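Local coordinates for cellulose-binding protein (Saccharophagus degradans, PDB 2YHG) that is of unestablished function but may hydrolyse glycosidic bonds, this piece holding its nucleoside hydrolase-like domain and a metal-binding C-terminal beta domain, at residues S216-Y219 with L220-I224; N350-A353 with G354-V357; S74-A77 with Y78-I82. One frame throughout, in Å; residues are numbered along the deposited sequence.

Contact 1 of 3, residues S216-Y219 with L220-I224; sequences SDSY and LDNHI
The ring of Tyr-219 is the shared surface against which His-223, Leu-220 and Ile-224 pack in the first turns of helix 217-225. His-223, one turn on, turns an edge of its imidazole toward the face of the phenol ring in an offset edge-to-face pair, with ring centroids 5.5 Å apart and planes at 60°. The closest approach of the two rings is between their CD2 atoms, at 3.7 Å, while His-223 CB lies over a face of the tyrosine. Leu-220 meets the same ring differently: its CD2 branch sits at the edge, in the ring plane, 3.8 Å from Tyr-219 CD1. With CG anti to the backbone N (chi1 162°), the phenol projects outward from the helix with a slight lean toward its C-terminal end, where Ile-224 CG1 touches Tyr-219 CE1 at 3.8 Å.

The helical start carrying these side chains is capped by Ser-216: its OG accepts from Tyr-219 N at 3.0 Å with an N-H...O angle of 168°, and its carbonyl takes the amide of Leu-220. The i to i+4 pattern continues to His-223 N, bonded to Tyr-219 O at 2.9 Å, and the helix widens into a pi-type turn at 220-224. Beyond the helix, Tyr-219 OH bonds to the carbonyl of His-312, and Phe-315 of helix 308-323 touches both Tyr-219 and Ile-224. Asp-217, in the first turn, forms a salt bridge with Arg-237. The imidazole of His-223 comes within about 4 Å of the bound zinc ion, whose protein ligands are His-227 and Asp-320.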
ATOM      1  N   SER A 216      -5.710  19.003   1.551  1.00  9.39           N
ATOM      2  CA  SER A 216      -5.390  20.286   2.158  1.00  9.66           C
ATOM      3  C   SER A 216      -5.392  20.194   3.671  1.00  8.42           C
ATOM      4  O   SER A 216      -5.998  19.333   4.280  1.00  9.42           O
ATOM      5  CB  SER A 216      -6.389  21.364   1.721  1.00 10.37           C
ATOM      6  OG  SER A 216      -7.618  21.089   2.324  1.00 11.91           O
ATOM      7  N   ASP A 217      -4.768  21.186   4.286  1.00  9.10           N
ATOM      8  CA  ASP A 217      -4.762  21.314   5.738  1.00  9.17           C
ATOM      9  C   ASP A 217      -6.174  21.497   6.274  1.00  9.22           C
ATOM     10  O   ASP A 217      -6.489  21.000   7.348  1.00  9.90           O
ATOM     11  CB  ASP A 217      -3.891  22.463   6.187  1.00  9.83           C
ATOM     12  CG  ASP A 217      -2.401  22.248   5.935  1.00 10.42           C
ATOM     13  OD1 ASP A 217      -1.926  21.082   5.789  1.00 10.46           O
ATOM     14  OD2 ASP A 217      -1.690  23.283   5.896  1.00 14.49           O
ATOM     15  N   SER A 218      -7.047  22.197   5.558  1.00  9.96           N
ATOM     16  CA  SER A 218      -8.448  22.377   5.957  0.50 10.86           C
ATOM     17  C   SER A 218      -9.247  21.095   5.910  1.00  9.83           C
ATOM     18  O   SER A 218     -10.055  20.826   6.789  1.00 10.87           O
ATOM     19  CB  SER A 218      -9.125  23.379   5.037  0.50 12.52           C
ATOM     20  OG  SER A 218     -10.492  23.485   5.384  0.50 15.78           O
ATOM     21  N   TYR A 219      -9.035  20.285   4.869  1.00  9.70           N
ATOM     22  CA  TYR A 219      -9.629  18.945   4.817  1.00  9.62           C
ATOM     23  C   TYR A 219      -9.262  18.189   6.083  1.00  8.42           C
ATOM     24  O   TYR A 219     -10.069  17.525   6.710  1.00  9.48           O
ATOM     25  CB  TYR A 219      -9.147  18.216   3.563  1.00  9.94           C
ATOM     26  CG  TYR A 219      -9.335  16.712   3.601  1.00  9.38           C
ATOM     27  CD1 TYR A 219      -8.406  15.916   4.235  1.00  8.76           C
ATOM     28  CD2 TYR A 219     -10.391  16.093   2.955  1.00 10.76           C
ATOM     29  CE1 TYR A 219      -8.485  14.545   4.206  1.00  8.96           C
ATOM     30  CE2 TYR A 219     -10.513  14.686   2.952  1.00 10.47           C
ATOM     31  CZ  TYR A 219      -9.551  13.911   3.575  1.00  9.16           C
ATOM     32  OH  TYR A 219      -9.548  12.530   3.546  1.00  9.47           O
ATOM     33  N   LEU A 220      -7.991  18.231   6.447  1.00  8.92           N
ATOM     34  CA  LEU A 220      -7.537  17.466   7.596  1.00  8.83           C
ATOM     35  C   LEU A 220      -8.239  17.982   8.861  1.00  8.93           C
ATOM     36  O   LEU A 220      -8.711  17.206   9.681  1.00 10.30           O
ATOM     37  CB  LEU A 220      -6.012  17.556   7.755  1.00  8.78           C
ATOM     38  CG  LEU A 220      -5.224  16.905   6.603  1.00  8.70           C
ATOM     39  CD1 LEU A 220      -3.744  17.240   6.748  1.00 10.11           C
ATOM     40  CD2 LEU A 220      -5.473  15.414   6.555  1.00  9.38           C
ATOM     41  N   ASP A 221      -8.282  19.295   9.036  1.00  9.84           N
ATOM     42  CA  ASP A 221      -8.894  19.858  10.220  1.00 10.34           C
ATOM     43  C   ASP A 221     -10.375  19.483  10.322  1.00 11.04           C
ATOM     44  O   ASP A 221     -10.847  19.121  11.392  1.00 14.14           O
ATOM     45  CB  ASP A 221      -8.724  21.374  10.168  1.00 12.17           C
ATOM     46  CG  ASP A 221      -9.195  22.070  11.422  1.00 17.24           C
ATOM     47  OD1 ASP A 221      -8.743  21.727  12.520  1.00 23.24           O
ATOM     48  OD2 ASP A 221      -9.860  23.100  11.261  1.00 28.39           O
ATOM     49  N   ASN A 222     -11.090  19.597   9.206  1.00 11.24           N
ATOM     50  CA  ASN A 222     -12.525  19.392   9.229  0.50 11.65           C
ATOM     51  C   ASN A 222     -12.962  17.943   9.226  1.00 11.39           C
ATOM     52  O   ASN A 222     -13.935  17.599   9.897  1.00 13.07           O
ATOM     53  CB  ASN A 222     -13.181  20.145   8.089  0.50 13.04           C
ATOM     54  CG  ASN A 222     -13.093  21.645   8.265  0.50 16.85           C
ATOM     55  OD1 ASN A 222     -12.659  22.349   7.372  0.50 24.38           O
ATOM     56  ND2 ASN A 222     -13.593  22.143   9.384  0.50 21.65           N
ATOM     57  N   HIS A 223     -12.300  17.096   8.438  1.00 10.35           N
ATOM     58  CA  HIS A 223     -12.768  15.723   8.225  1.00 10.22           C
ATOM     59  C   HIS A 223     -12.037  14.691   9.047  1.00  9.76           C
ATOM     60  O   HIS A 223     -12.533  13.585   9.230  1.00 10.44           O
ATOM     61  CB  HIS A 223     -12.713  15.321   6.753  1.00 10.90           C
ATOM     62  CG  HIS A 223     -13.664  16.100   5.918  1.00 11.65           C
ATOM     63  ND1 HIS A 223     -15.024  16.105   6.133  1.00 13.31           N
ATOM     64  CD2 HIS A 223     -13.436  16.931   4.875  1.00 14.42           C
ATOM     65  CE1 HIS A 223     -15.586  16.937   5.277  1.00 14.90           C
ATOM     66  NE2 HIS A 223     -14.655  17.405   4.465  1.00 16.13           N
ATOM     67  N   ILE A 224     -10.826  15.018   9.519  1.00  9.61           N
ATOM     68  CA  ILE A 224      -9.942  14.054  10.155  1.00  8.75           C
ATOM     69  C   ILE A 224      -9.701  14.396  11.630  1.00  8.86           C
ATOM     70  O   ILE A 224     -10.101  13.670  12.517  1.00  9.74           O
ATOM     71  CB  ILE A 224      -8.601  13.881   9.385  1.00  9.05           C
ATOM     72  CG1 ILE A 224      -8.831  13.650   7.876  1.00  8.86           C
ATOM     73  CG2 ILE A 224      -7.771  12.776  10.025  1.00  9.28           C
ATOM     74  CD1 ILE A 224      -9.674  12.452   7.484  1.00  9.81           C
TER

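Contact 2 of 3, residues N350-A353 with G354-V357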
ATOM      1  N   ASN A 350      -8.671 -14.854 -20.692  1.00  7.87           N
ATOM      2  CA  ASN A 350      -8.048 -15.020 -21.998  1.00  8.01           C
ATOM      3  C   ASN A 350      -9.079 -14.837 -23.083  1.00  7.83           C
ATOM      4  O   ASN A 350     -10.175 -15.394 -22.982  1.00  8.43           O
ATOM      5  CB  ASN A 350      -7.465 -16.416 -22.100  1.00  9.79           C
ATOM      6  CG  ASN A 350      -6.339 -16.650 -21.120  1.00 13.77           C
ATOM      7  OD1 ASN A 350      -6.701 -17.192 -19.959  1.00 18.32           O
ATOM      8  ND2 ASN A 350      -5.322 -16.003 -21.222  1.00 18.07           N
ATOM      9  N   ALA A 351      -8.753 -14.035 -24.091  1.00  7.74           N
ATOM     10  CA  ALA A 351      -9.662 -13.795 -25.200  1.00  8.28           C
ATOM     11  C   ALA A 351      -8.867 -13.760 -26.487  1.00  7.94           C
ATOM     12  O   ALA A 351      -7.681 -13.419 -26.494  1.00 10.58           O
ATOM     13  CB  ALA A 351     -10.428 -12.461 -25.033  1.00  9.29           C
ATOM     14  N   SER A 352      -9.513 -14.027 -27.607  1.00  8.17           N
ATOM     15  CA  SER A 352      -8.845 -13.992 -28.883  1.00  8.04           C
ATOM     16  C   SER A 352      -8.734 -12.569 -29.408  1.00  8.08           C
ATOM     17  O   SER A 352      -9.625 -11.715 -29.245  1.00  8.29           O
ATOM     18  CB  SER A 352      -9.580 -14.858 -29.881  1.00  8.16           C
ATOM     19  OG  SER A 352     -10.943 -14.496 -29.952  1.00  8.46           O
ATOM     20  N   ALA A 353      -7.682 -12.347 -30.197  1.00  8.67           N
ATOM     21  CA  ALA A 353      -7.531 -11.098 -30.915  1.00  9.15           C
ATOM     22  C   ALA A 353      -8.703 -10.968 -31.891  1.00  8.90           C
ATOM     23  O   ALA A 353      -9.091 -11.936 -32.552  1.00 10.29           O
ATOM     24  CB  ALA A 353      -6.196 -11.066 -31.685  1.00 11.32           C
ATOM     25  N   GLY A 354      -9.198  -9.756 -32.042  1.00  9.35           N
ATOM     26  CA  GLY A 354     -10.324  -9.494 -32.946  1.00 10.77           C
ATOM     27  C   GLY A 354     -11.635 -10.044 -32.423  1.00 11.39           C
ATOM     28  O   GLY A 354     -12.544 -10.328 -33.183  1.00 20.59           O
ATOM     29  N   SER A 355     -11.785 -10.241 -31.138  1.00  8.99           N
ATOM     30  CA  SER A 355     -13.055 -10.608 -30.537  1.00  8.42           C
ATOM     31  C   SER A 355     -13.602  -9.481 -29.674  1.00  7.78           C
ATOM     32  O   SER A 355     -12.898  -8.535 -29.367  1.00 11.02           O
ATOM     33  CB  SER A 355     -12.899 -11.902 -29.717  1.00  7.90           C
ATOM     34  OG  SER A 355     -12.241 -11.683 -28.478  1.00  8.47           O
ATOM     35  N   THR A 356     -14.858  -9.611 -29.280  1.00  7.52           N
ATOM     36  CA  THR A 356     -15.472  -8.671 -28.338  0.70  7.99           C
ATOM     37  C   THR A 356     -15.775  -9.387 -27.041  1.00  6.79           C
ATOM     38  O   THR A 356     -16.213 -10.546 -27.045  1.00  6.93           O
ATOM     39  CB  THR A 356     -16.745  -8.082 -28.932  0.70  8.73           C
ATOM     40  OG1 THR A 356     -16.415  -7.469 -30.186  0.70 14.63           O
ATOM     41  CG2 THR A 356     -17.362  -7.078 -28.050  0.70  8.94           C
ATOM     42  N   VAL A 357     -15.487  -8.724 -25.940  1.00  7.28           N
ATOM     43  CA  VAL A 357     -15.656  -9.271 -24.599  1.00  7.19           C
ATOM     44  C   VAL A 357     -16.658  -8.441 -23.805  1.00  7.22           C
ATOM     45  O   VAL A 357     -16.408  -7.271 -23.494  1.00  8.41           O
ATOM     46  CB  VAL A 357     -14.312  -9.334 -23.822  1.00  8.21           C
ATOM     47  CG1 VAL A 357     -14.529  -9.855 -22.415  1.00  8.90           C
ATOM     48  CG2 VAL A 357     -13.303 -10.191 -24.601  1.00  8.91           C
TER
HETATM   49  O   HOH W   1     -11.146 -13.003 -34.030  1.00 18.42           O
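The chain reverses direction through a type II beta turn from Ser-352 to Ser-355, closed by a weak backbone bond of 3.2 Å from Ser-355 N to Ser-352 O. Gly-354 takes the third position with positive phi (71°), a conformation that favours glycine. The Ser-355 side chain strengthens the closure: OG donates to Ser-352 O at 2.7 Å, in the carbonyl plane and on a lone pair, so one oxygen is gripped by two donors of the same residue. A chi1 of 76° sets this hydroxyl between its own backbone N and carbonyl carbon and turns it back across the turn. Ser-352 OG comes alongside, 3.3 Å from Ser-355 CB. Below the turn the methyl of Ala-351 meets the CG2 branch of Val-357 at 3.7 Å, a small apolar contact between the two diverging strands. On the outer side a water donates to Ala-353 O at 2.7 Å and, weakly, to Gly-354 O. Ala-351 pairs through its backbone with Asn-435 and Gln-437, whereas Ser-355 pairs with Ile-403 and Val-357 with Val-401. The turn thus links edge strands of two different sheets, 347-351 and 356-360, as in the sheet-to-sheet connections of beta-sandwich domains.

Contact 3 of 3, residues S74-A77 with Y78-I82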
ATOM      1  N   SER A  74      14.511   5.098  20.951  1.00  7.54           N
ATOM      2  CA  SER A  74      14.613   4.359  22.202  1.00  8.10           C
ATOM      3  C   SER A  74      13.344   3.697  22.698  1.00  8.42           C
ATOM      4  O   SER A  74      13.452   2.856  23.568  1.00 11.14           O
ATOM      5  CB  SER A  74      15.162   5.226  23.299  1.00 11.38           C
ATOM      6  OG  SER A  74      14.340   6.320  23.556  1.00 15.00           O
ATOM      7  N   ASN A  75      12.170   4.088  22.247  1.00  7.34           N
ATOM      8  CA  ASN A  75      10.942   3.510  22.776  1.00  7.34           C
ATOM      9  C   ASN A  75       9.833   3.689  21.749  1.00  7.56           C
ATOM     10  O   ASN A  75      10.044   4.315  20.698  1.00  7.96           O
ATOM     11  CB  ASN A  75      10.581   4.175  24.118  1.00  8.05           C
ATOM     12  CG  ASN A  75      10.366   5.654  23.974  1.00  8.92           C
ATOM     13  OD1 ASN A  75       9.466   6.063  23.247  1.00  9.57           O
ATOM     14  ND2 ASN A  75      11.235   6.461  24.561  1.00 10.12           N
ATOM     15  N   THR A  76       8.678   3.092  22.022  1.00  7.60           N
ATOM     16  CA  THR A  76       7.548   3.115  21.127  1.00  7.49           C
ATOM     17  C   THR A  76       6.452   4.113  21.541  1.00  7.98           C
ATOM     18  O   THR A  76       5.283   3.934  21.212  1.00  8.31           O
ATOM     19  CB  THR A  76       6.915   1.710  20.926  1.00  8.01           C
ATOM     20  OG1 THR A  76       6.403   1.232  22.170  1.00  8.57           O
ATOM     21  CG2 THR A  76       7.901   0.726  20.382  1.00  8.58           C
ATOM     22  N   ALA A  77       6.797   5.181  22.281  1.00  7.97           N
ATOM     23  CA  ALA A  77       5.753   6.013  22.872  1.00  8.63           C
ATOM     24  C   ALA A  77       4.842   6.671  21.842  1.00  7.80           C
ATOM     25  O   ALA A  77       3.663   6.844  22.116  1.00  8.66           O
ATOM     26  CB  ALA A  77       6.334   7.039  23.830  1.00 10.21           C
ATOM     27  N   TYR A  78       5.345   7.078  20.670  1.00  7.52           N
ATOM     28  CA  TYR A  78       4.438   7.619  19.648  1.00  7.75           C
ATOM     29  C   TYR A  78       3.362   6.606  19.245  1.00  8.05           C
ATOM     30  O   TYR A  78       2.179   6.907  19.192  1.00  8.40           O
ATOM     31  CB  TYR A  78       5.185   8.035  18.382  1.00  7.63           C
ATOM     32  CG  TYR A  78       5.890   9.360  18.456  1.00  7.12           C
ATOM     33  CD1 TYR A  78       5.214  10.533  18.238  1.00  8.63           C
ATOM     34  CD2 TYR A  78       7.253   9.419  18.713  1.00  8.11           C
ATOM     35  CE1 TYR A  78       5.909  11.782  18.291  1.00  9.75           C
ATOM     36  CE2 TYR A  78       7.938  10.619  18.779  1.00  9.23           C
ATOM     37  CZ  TYR A  78       7.278  11.773  18.568  1.00  8.67           C
ATOM     38  OH  TYR A  78       7.984  12.961  18.624  1.00 11.44           O
ATOM     39  N   VAL A  79       3.796   5.394  18.949  1.00  7.94           N
ATOM     40  CA  VAL A  79       2.880   4.352  18.556  1.00  7.54           C
ATOM     41  C   VAL A  79       1.949   3.985  19.723  1.00  8.18           C
ATOM     42  O   VAL A  79       0.751   3.797  19.515  1.00  9.15           O
ATOM     43  CB  VAL A  79       3.597   3.137  17.982  1.00  7.75           C
ATOM     44  CG1 VAL A  79       2.631   1.962  17.759  1.00  8.29           C
ATOM     45  CG2 VAL A  79       4.312   3.504  16.685  1.00  8.19           C
ATOM     46  N   ASP A  80       2.483   3.934  20.941  1.00  8.44           N
ATOM     47  CA  ASP A  80       1.649   3.602  22.088  1.00  9.44           C
ATOM     48  C   ASP A  80       0.469   4.564  22.165  1.00  9.40           C
ATOM     49  O   ASP A  80      -0.654   4.176  22.474  1.00 10.28           O
ATOM     50  CB  ASP A  80       2.464   3.752  23.384  1.00 10.00           C
ATOM     51  CG  ASP A  80       3.639   2.805  23.516  1.00 10.40           C
ATOM     52  OD1 ASP A  80       3.779   1.825  22.757  1.00 10.40           O
ATOM     53  OD2 ASP A  80       4.436   3.077  24.446  1.00 12.62           O
ATOM     54  N   ARG A  81       0.748   5.861  22.004  1.00  9.26           N
ATOM     55  CA  ARG A  81      -0.257   6.905  22.108  0.50 10.15           C
ATOM     56  C   ARG A  81      -1.331   6.747  21.033  1.00  9.30           C
ATOM     57  O   ARG A  81      -2.535   6.868  21.287  1.00 10.66           O
ATOM     58  CB  ARG A  81       0.450   8.265  22.005  0.50  9.52           C
ATOM     59  CG  ARG A  81      -0.431   9.484  22.098  0.50 10.60           C
ATOM     60  CD  ARG A  81       0.378  10.708  22.511  0.50 11.48           C
ATOM     61  NE  ARG A  81      -0.403  11.916  22.359  0.50 11.40           N
ATOM     62  CZ  ARG A  81      -0.613  12.507  21.200  0.50 11.12           C
ATOM     63  NH1 ARG A  81      -0.032  12.047  20.097  0.50 14.04           N
ATOM     64  NH2 ARG A  81      -1.405  13.570  21.154  0.50 13.81           N
ATOM     65  N   ILE A  82      -0.912   6.456  19.812  1.00  8.87           N
ATOM     66  CA  ILE A  82      -1.831   6.280  18.714  1.00  8.46           C
ATOM     67  C   ILE A  82      -2.671   5.002  18.922  1.00  9.32           C
ATOM     68  O   ILE A  82      -3.875   5.034  18.664  1.00  9.86           O
ATOM     69  CB  ILE A  82      -1.090   6.302  17.371  1.00  8.63           C
ATOM     70  CG1 ILE A  82      -0.556   7.711  17.079  1.00  8.86           C
ATOM     71  CG2 ILE A  82      -1.988   5.804  16.252  1.00 10.27           C
ATOM     72  CD1 ILE A  82       0.487   7.798  16.022  1.00  9.63           C
TER
HETATM   73  O   HOH W   2       7.166   2.974  24.903  1.00 20.04           O
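Side-chain hydrogen bonding centres on Thr-76 and Asp-80, which cross at about a right angle at the start of helix 77-93. Thr-76 OG1 donates to Asp-80 OD1 at 2.8 Å, reaching the syn side of the carboxylate but 32° out of its plane. With chi1 at 63° the hydroxyl leans forward over the first turn toward that group. Asn-110 at the sheet edge donates to Asp-80 OD1 as well, giving that oxygen two donors. One residue before Thr-76, Asn-75 OD1 accepts from Ala-77 N at 3.0 Å, forming an Asx turn.

Among the backbone bonds, Asp-80 N donates to Thr-76 O at 2.8 Å, and Arg-81 N to Ala-77 O at 3.1 Å. Thr-76 therefore grips Asp-80 twice, by hydroxyl and by carbonyl.

Water adds a bridge: it donates to Asp-80 OD2 at 2.8 Å and accepts weakly from Thr-76 N. Among apolar contacts, Val-79 packs on Ile-62 and Thr-64 of strand 58-64.

Although Thr-76 occupies the N-cap position, its side chain spends its proton on the aspartate and caps no amide. Asp-80 OD1 also lies 3.0 Å from Thr-76 O, an unbonded acceptor pair; the donors and the helix N-terminus probably outweigh this and favour the ionised carboxylate.

In the fold
Along the chain the order is contact 3, contact 1, contact 2, without overlap. Contacts 3 and 1 both fall in the nucleoside hydrolase-like domain, each at the N-terminal end of a helix, 77-93 and 217-225 respectively; their centres are about 24 Å apart and their nearest atoms about 11 Å. Helix 77-93 follows strand 58-64 of the six-stranded parallel sheet, and helix 217-225 comes after its edge strand 203-207. Contact 2 lies about 46 Å from contact 1 and about 54 Å from contact 3 between centres, across the chain's centre from contact 3. A mainly parallel alpha/beta domain thus carries contacts 3 and 1, and a smaller beta domain, reached through helix 308-323, carries contact 2.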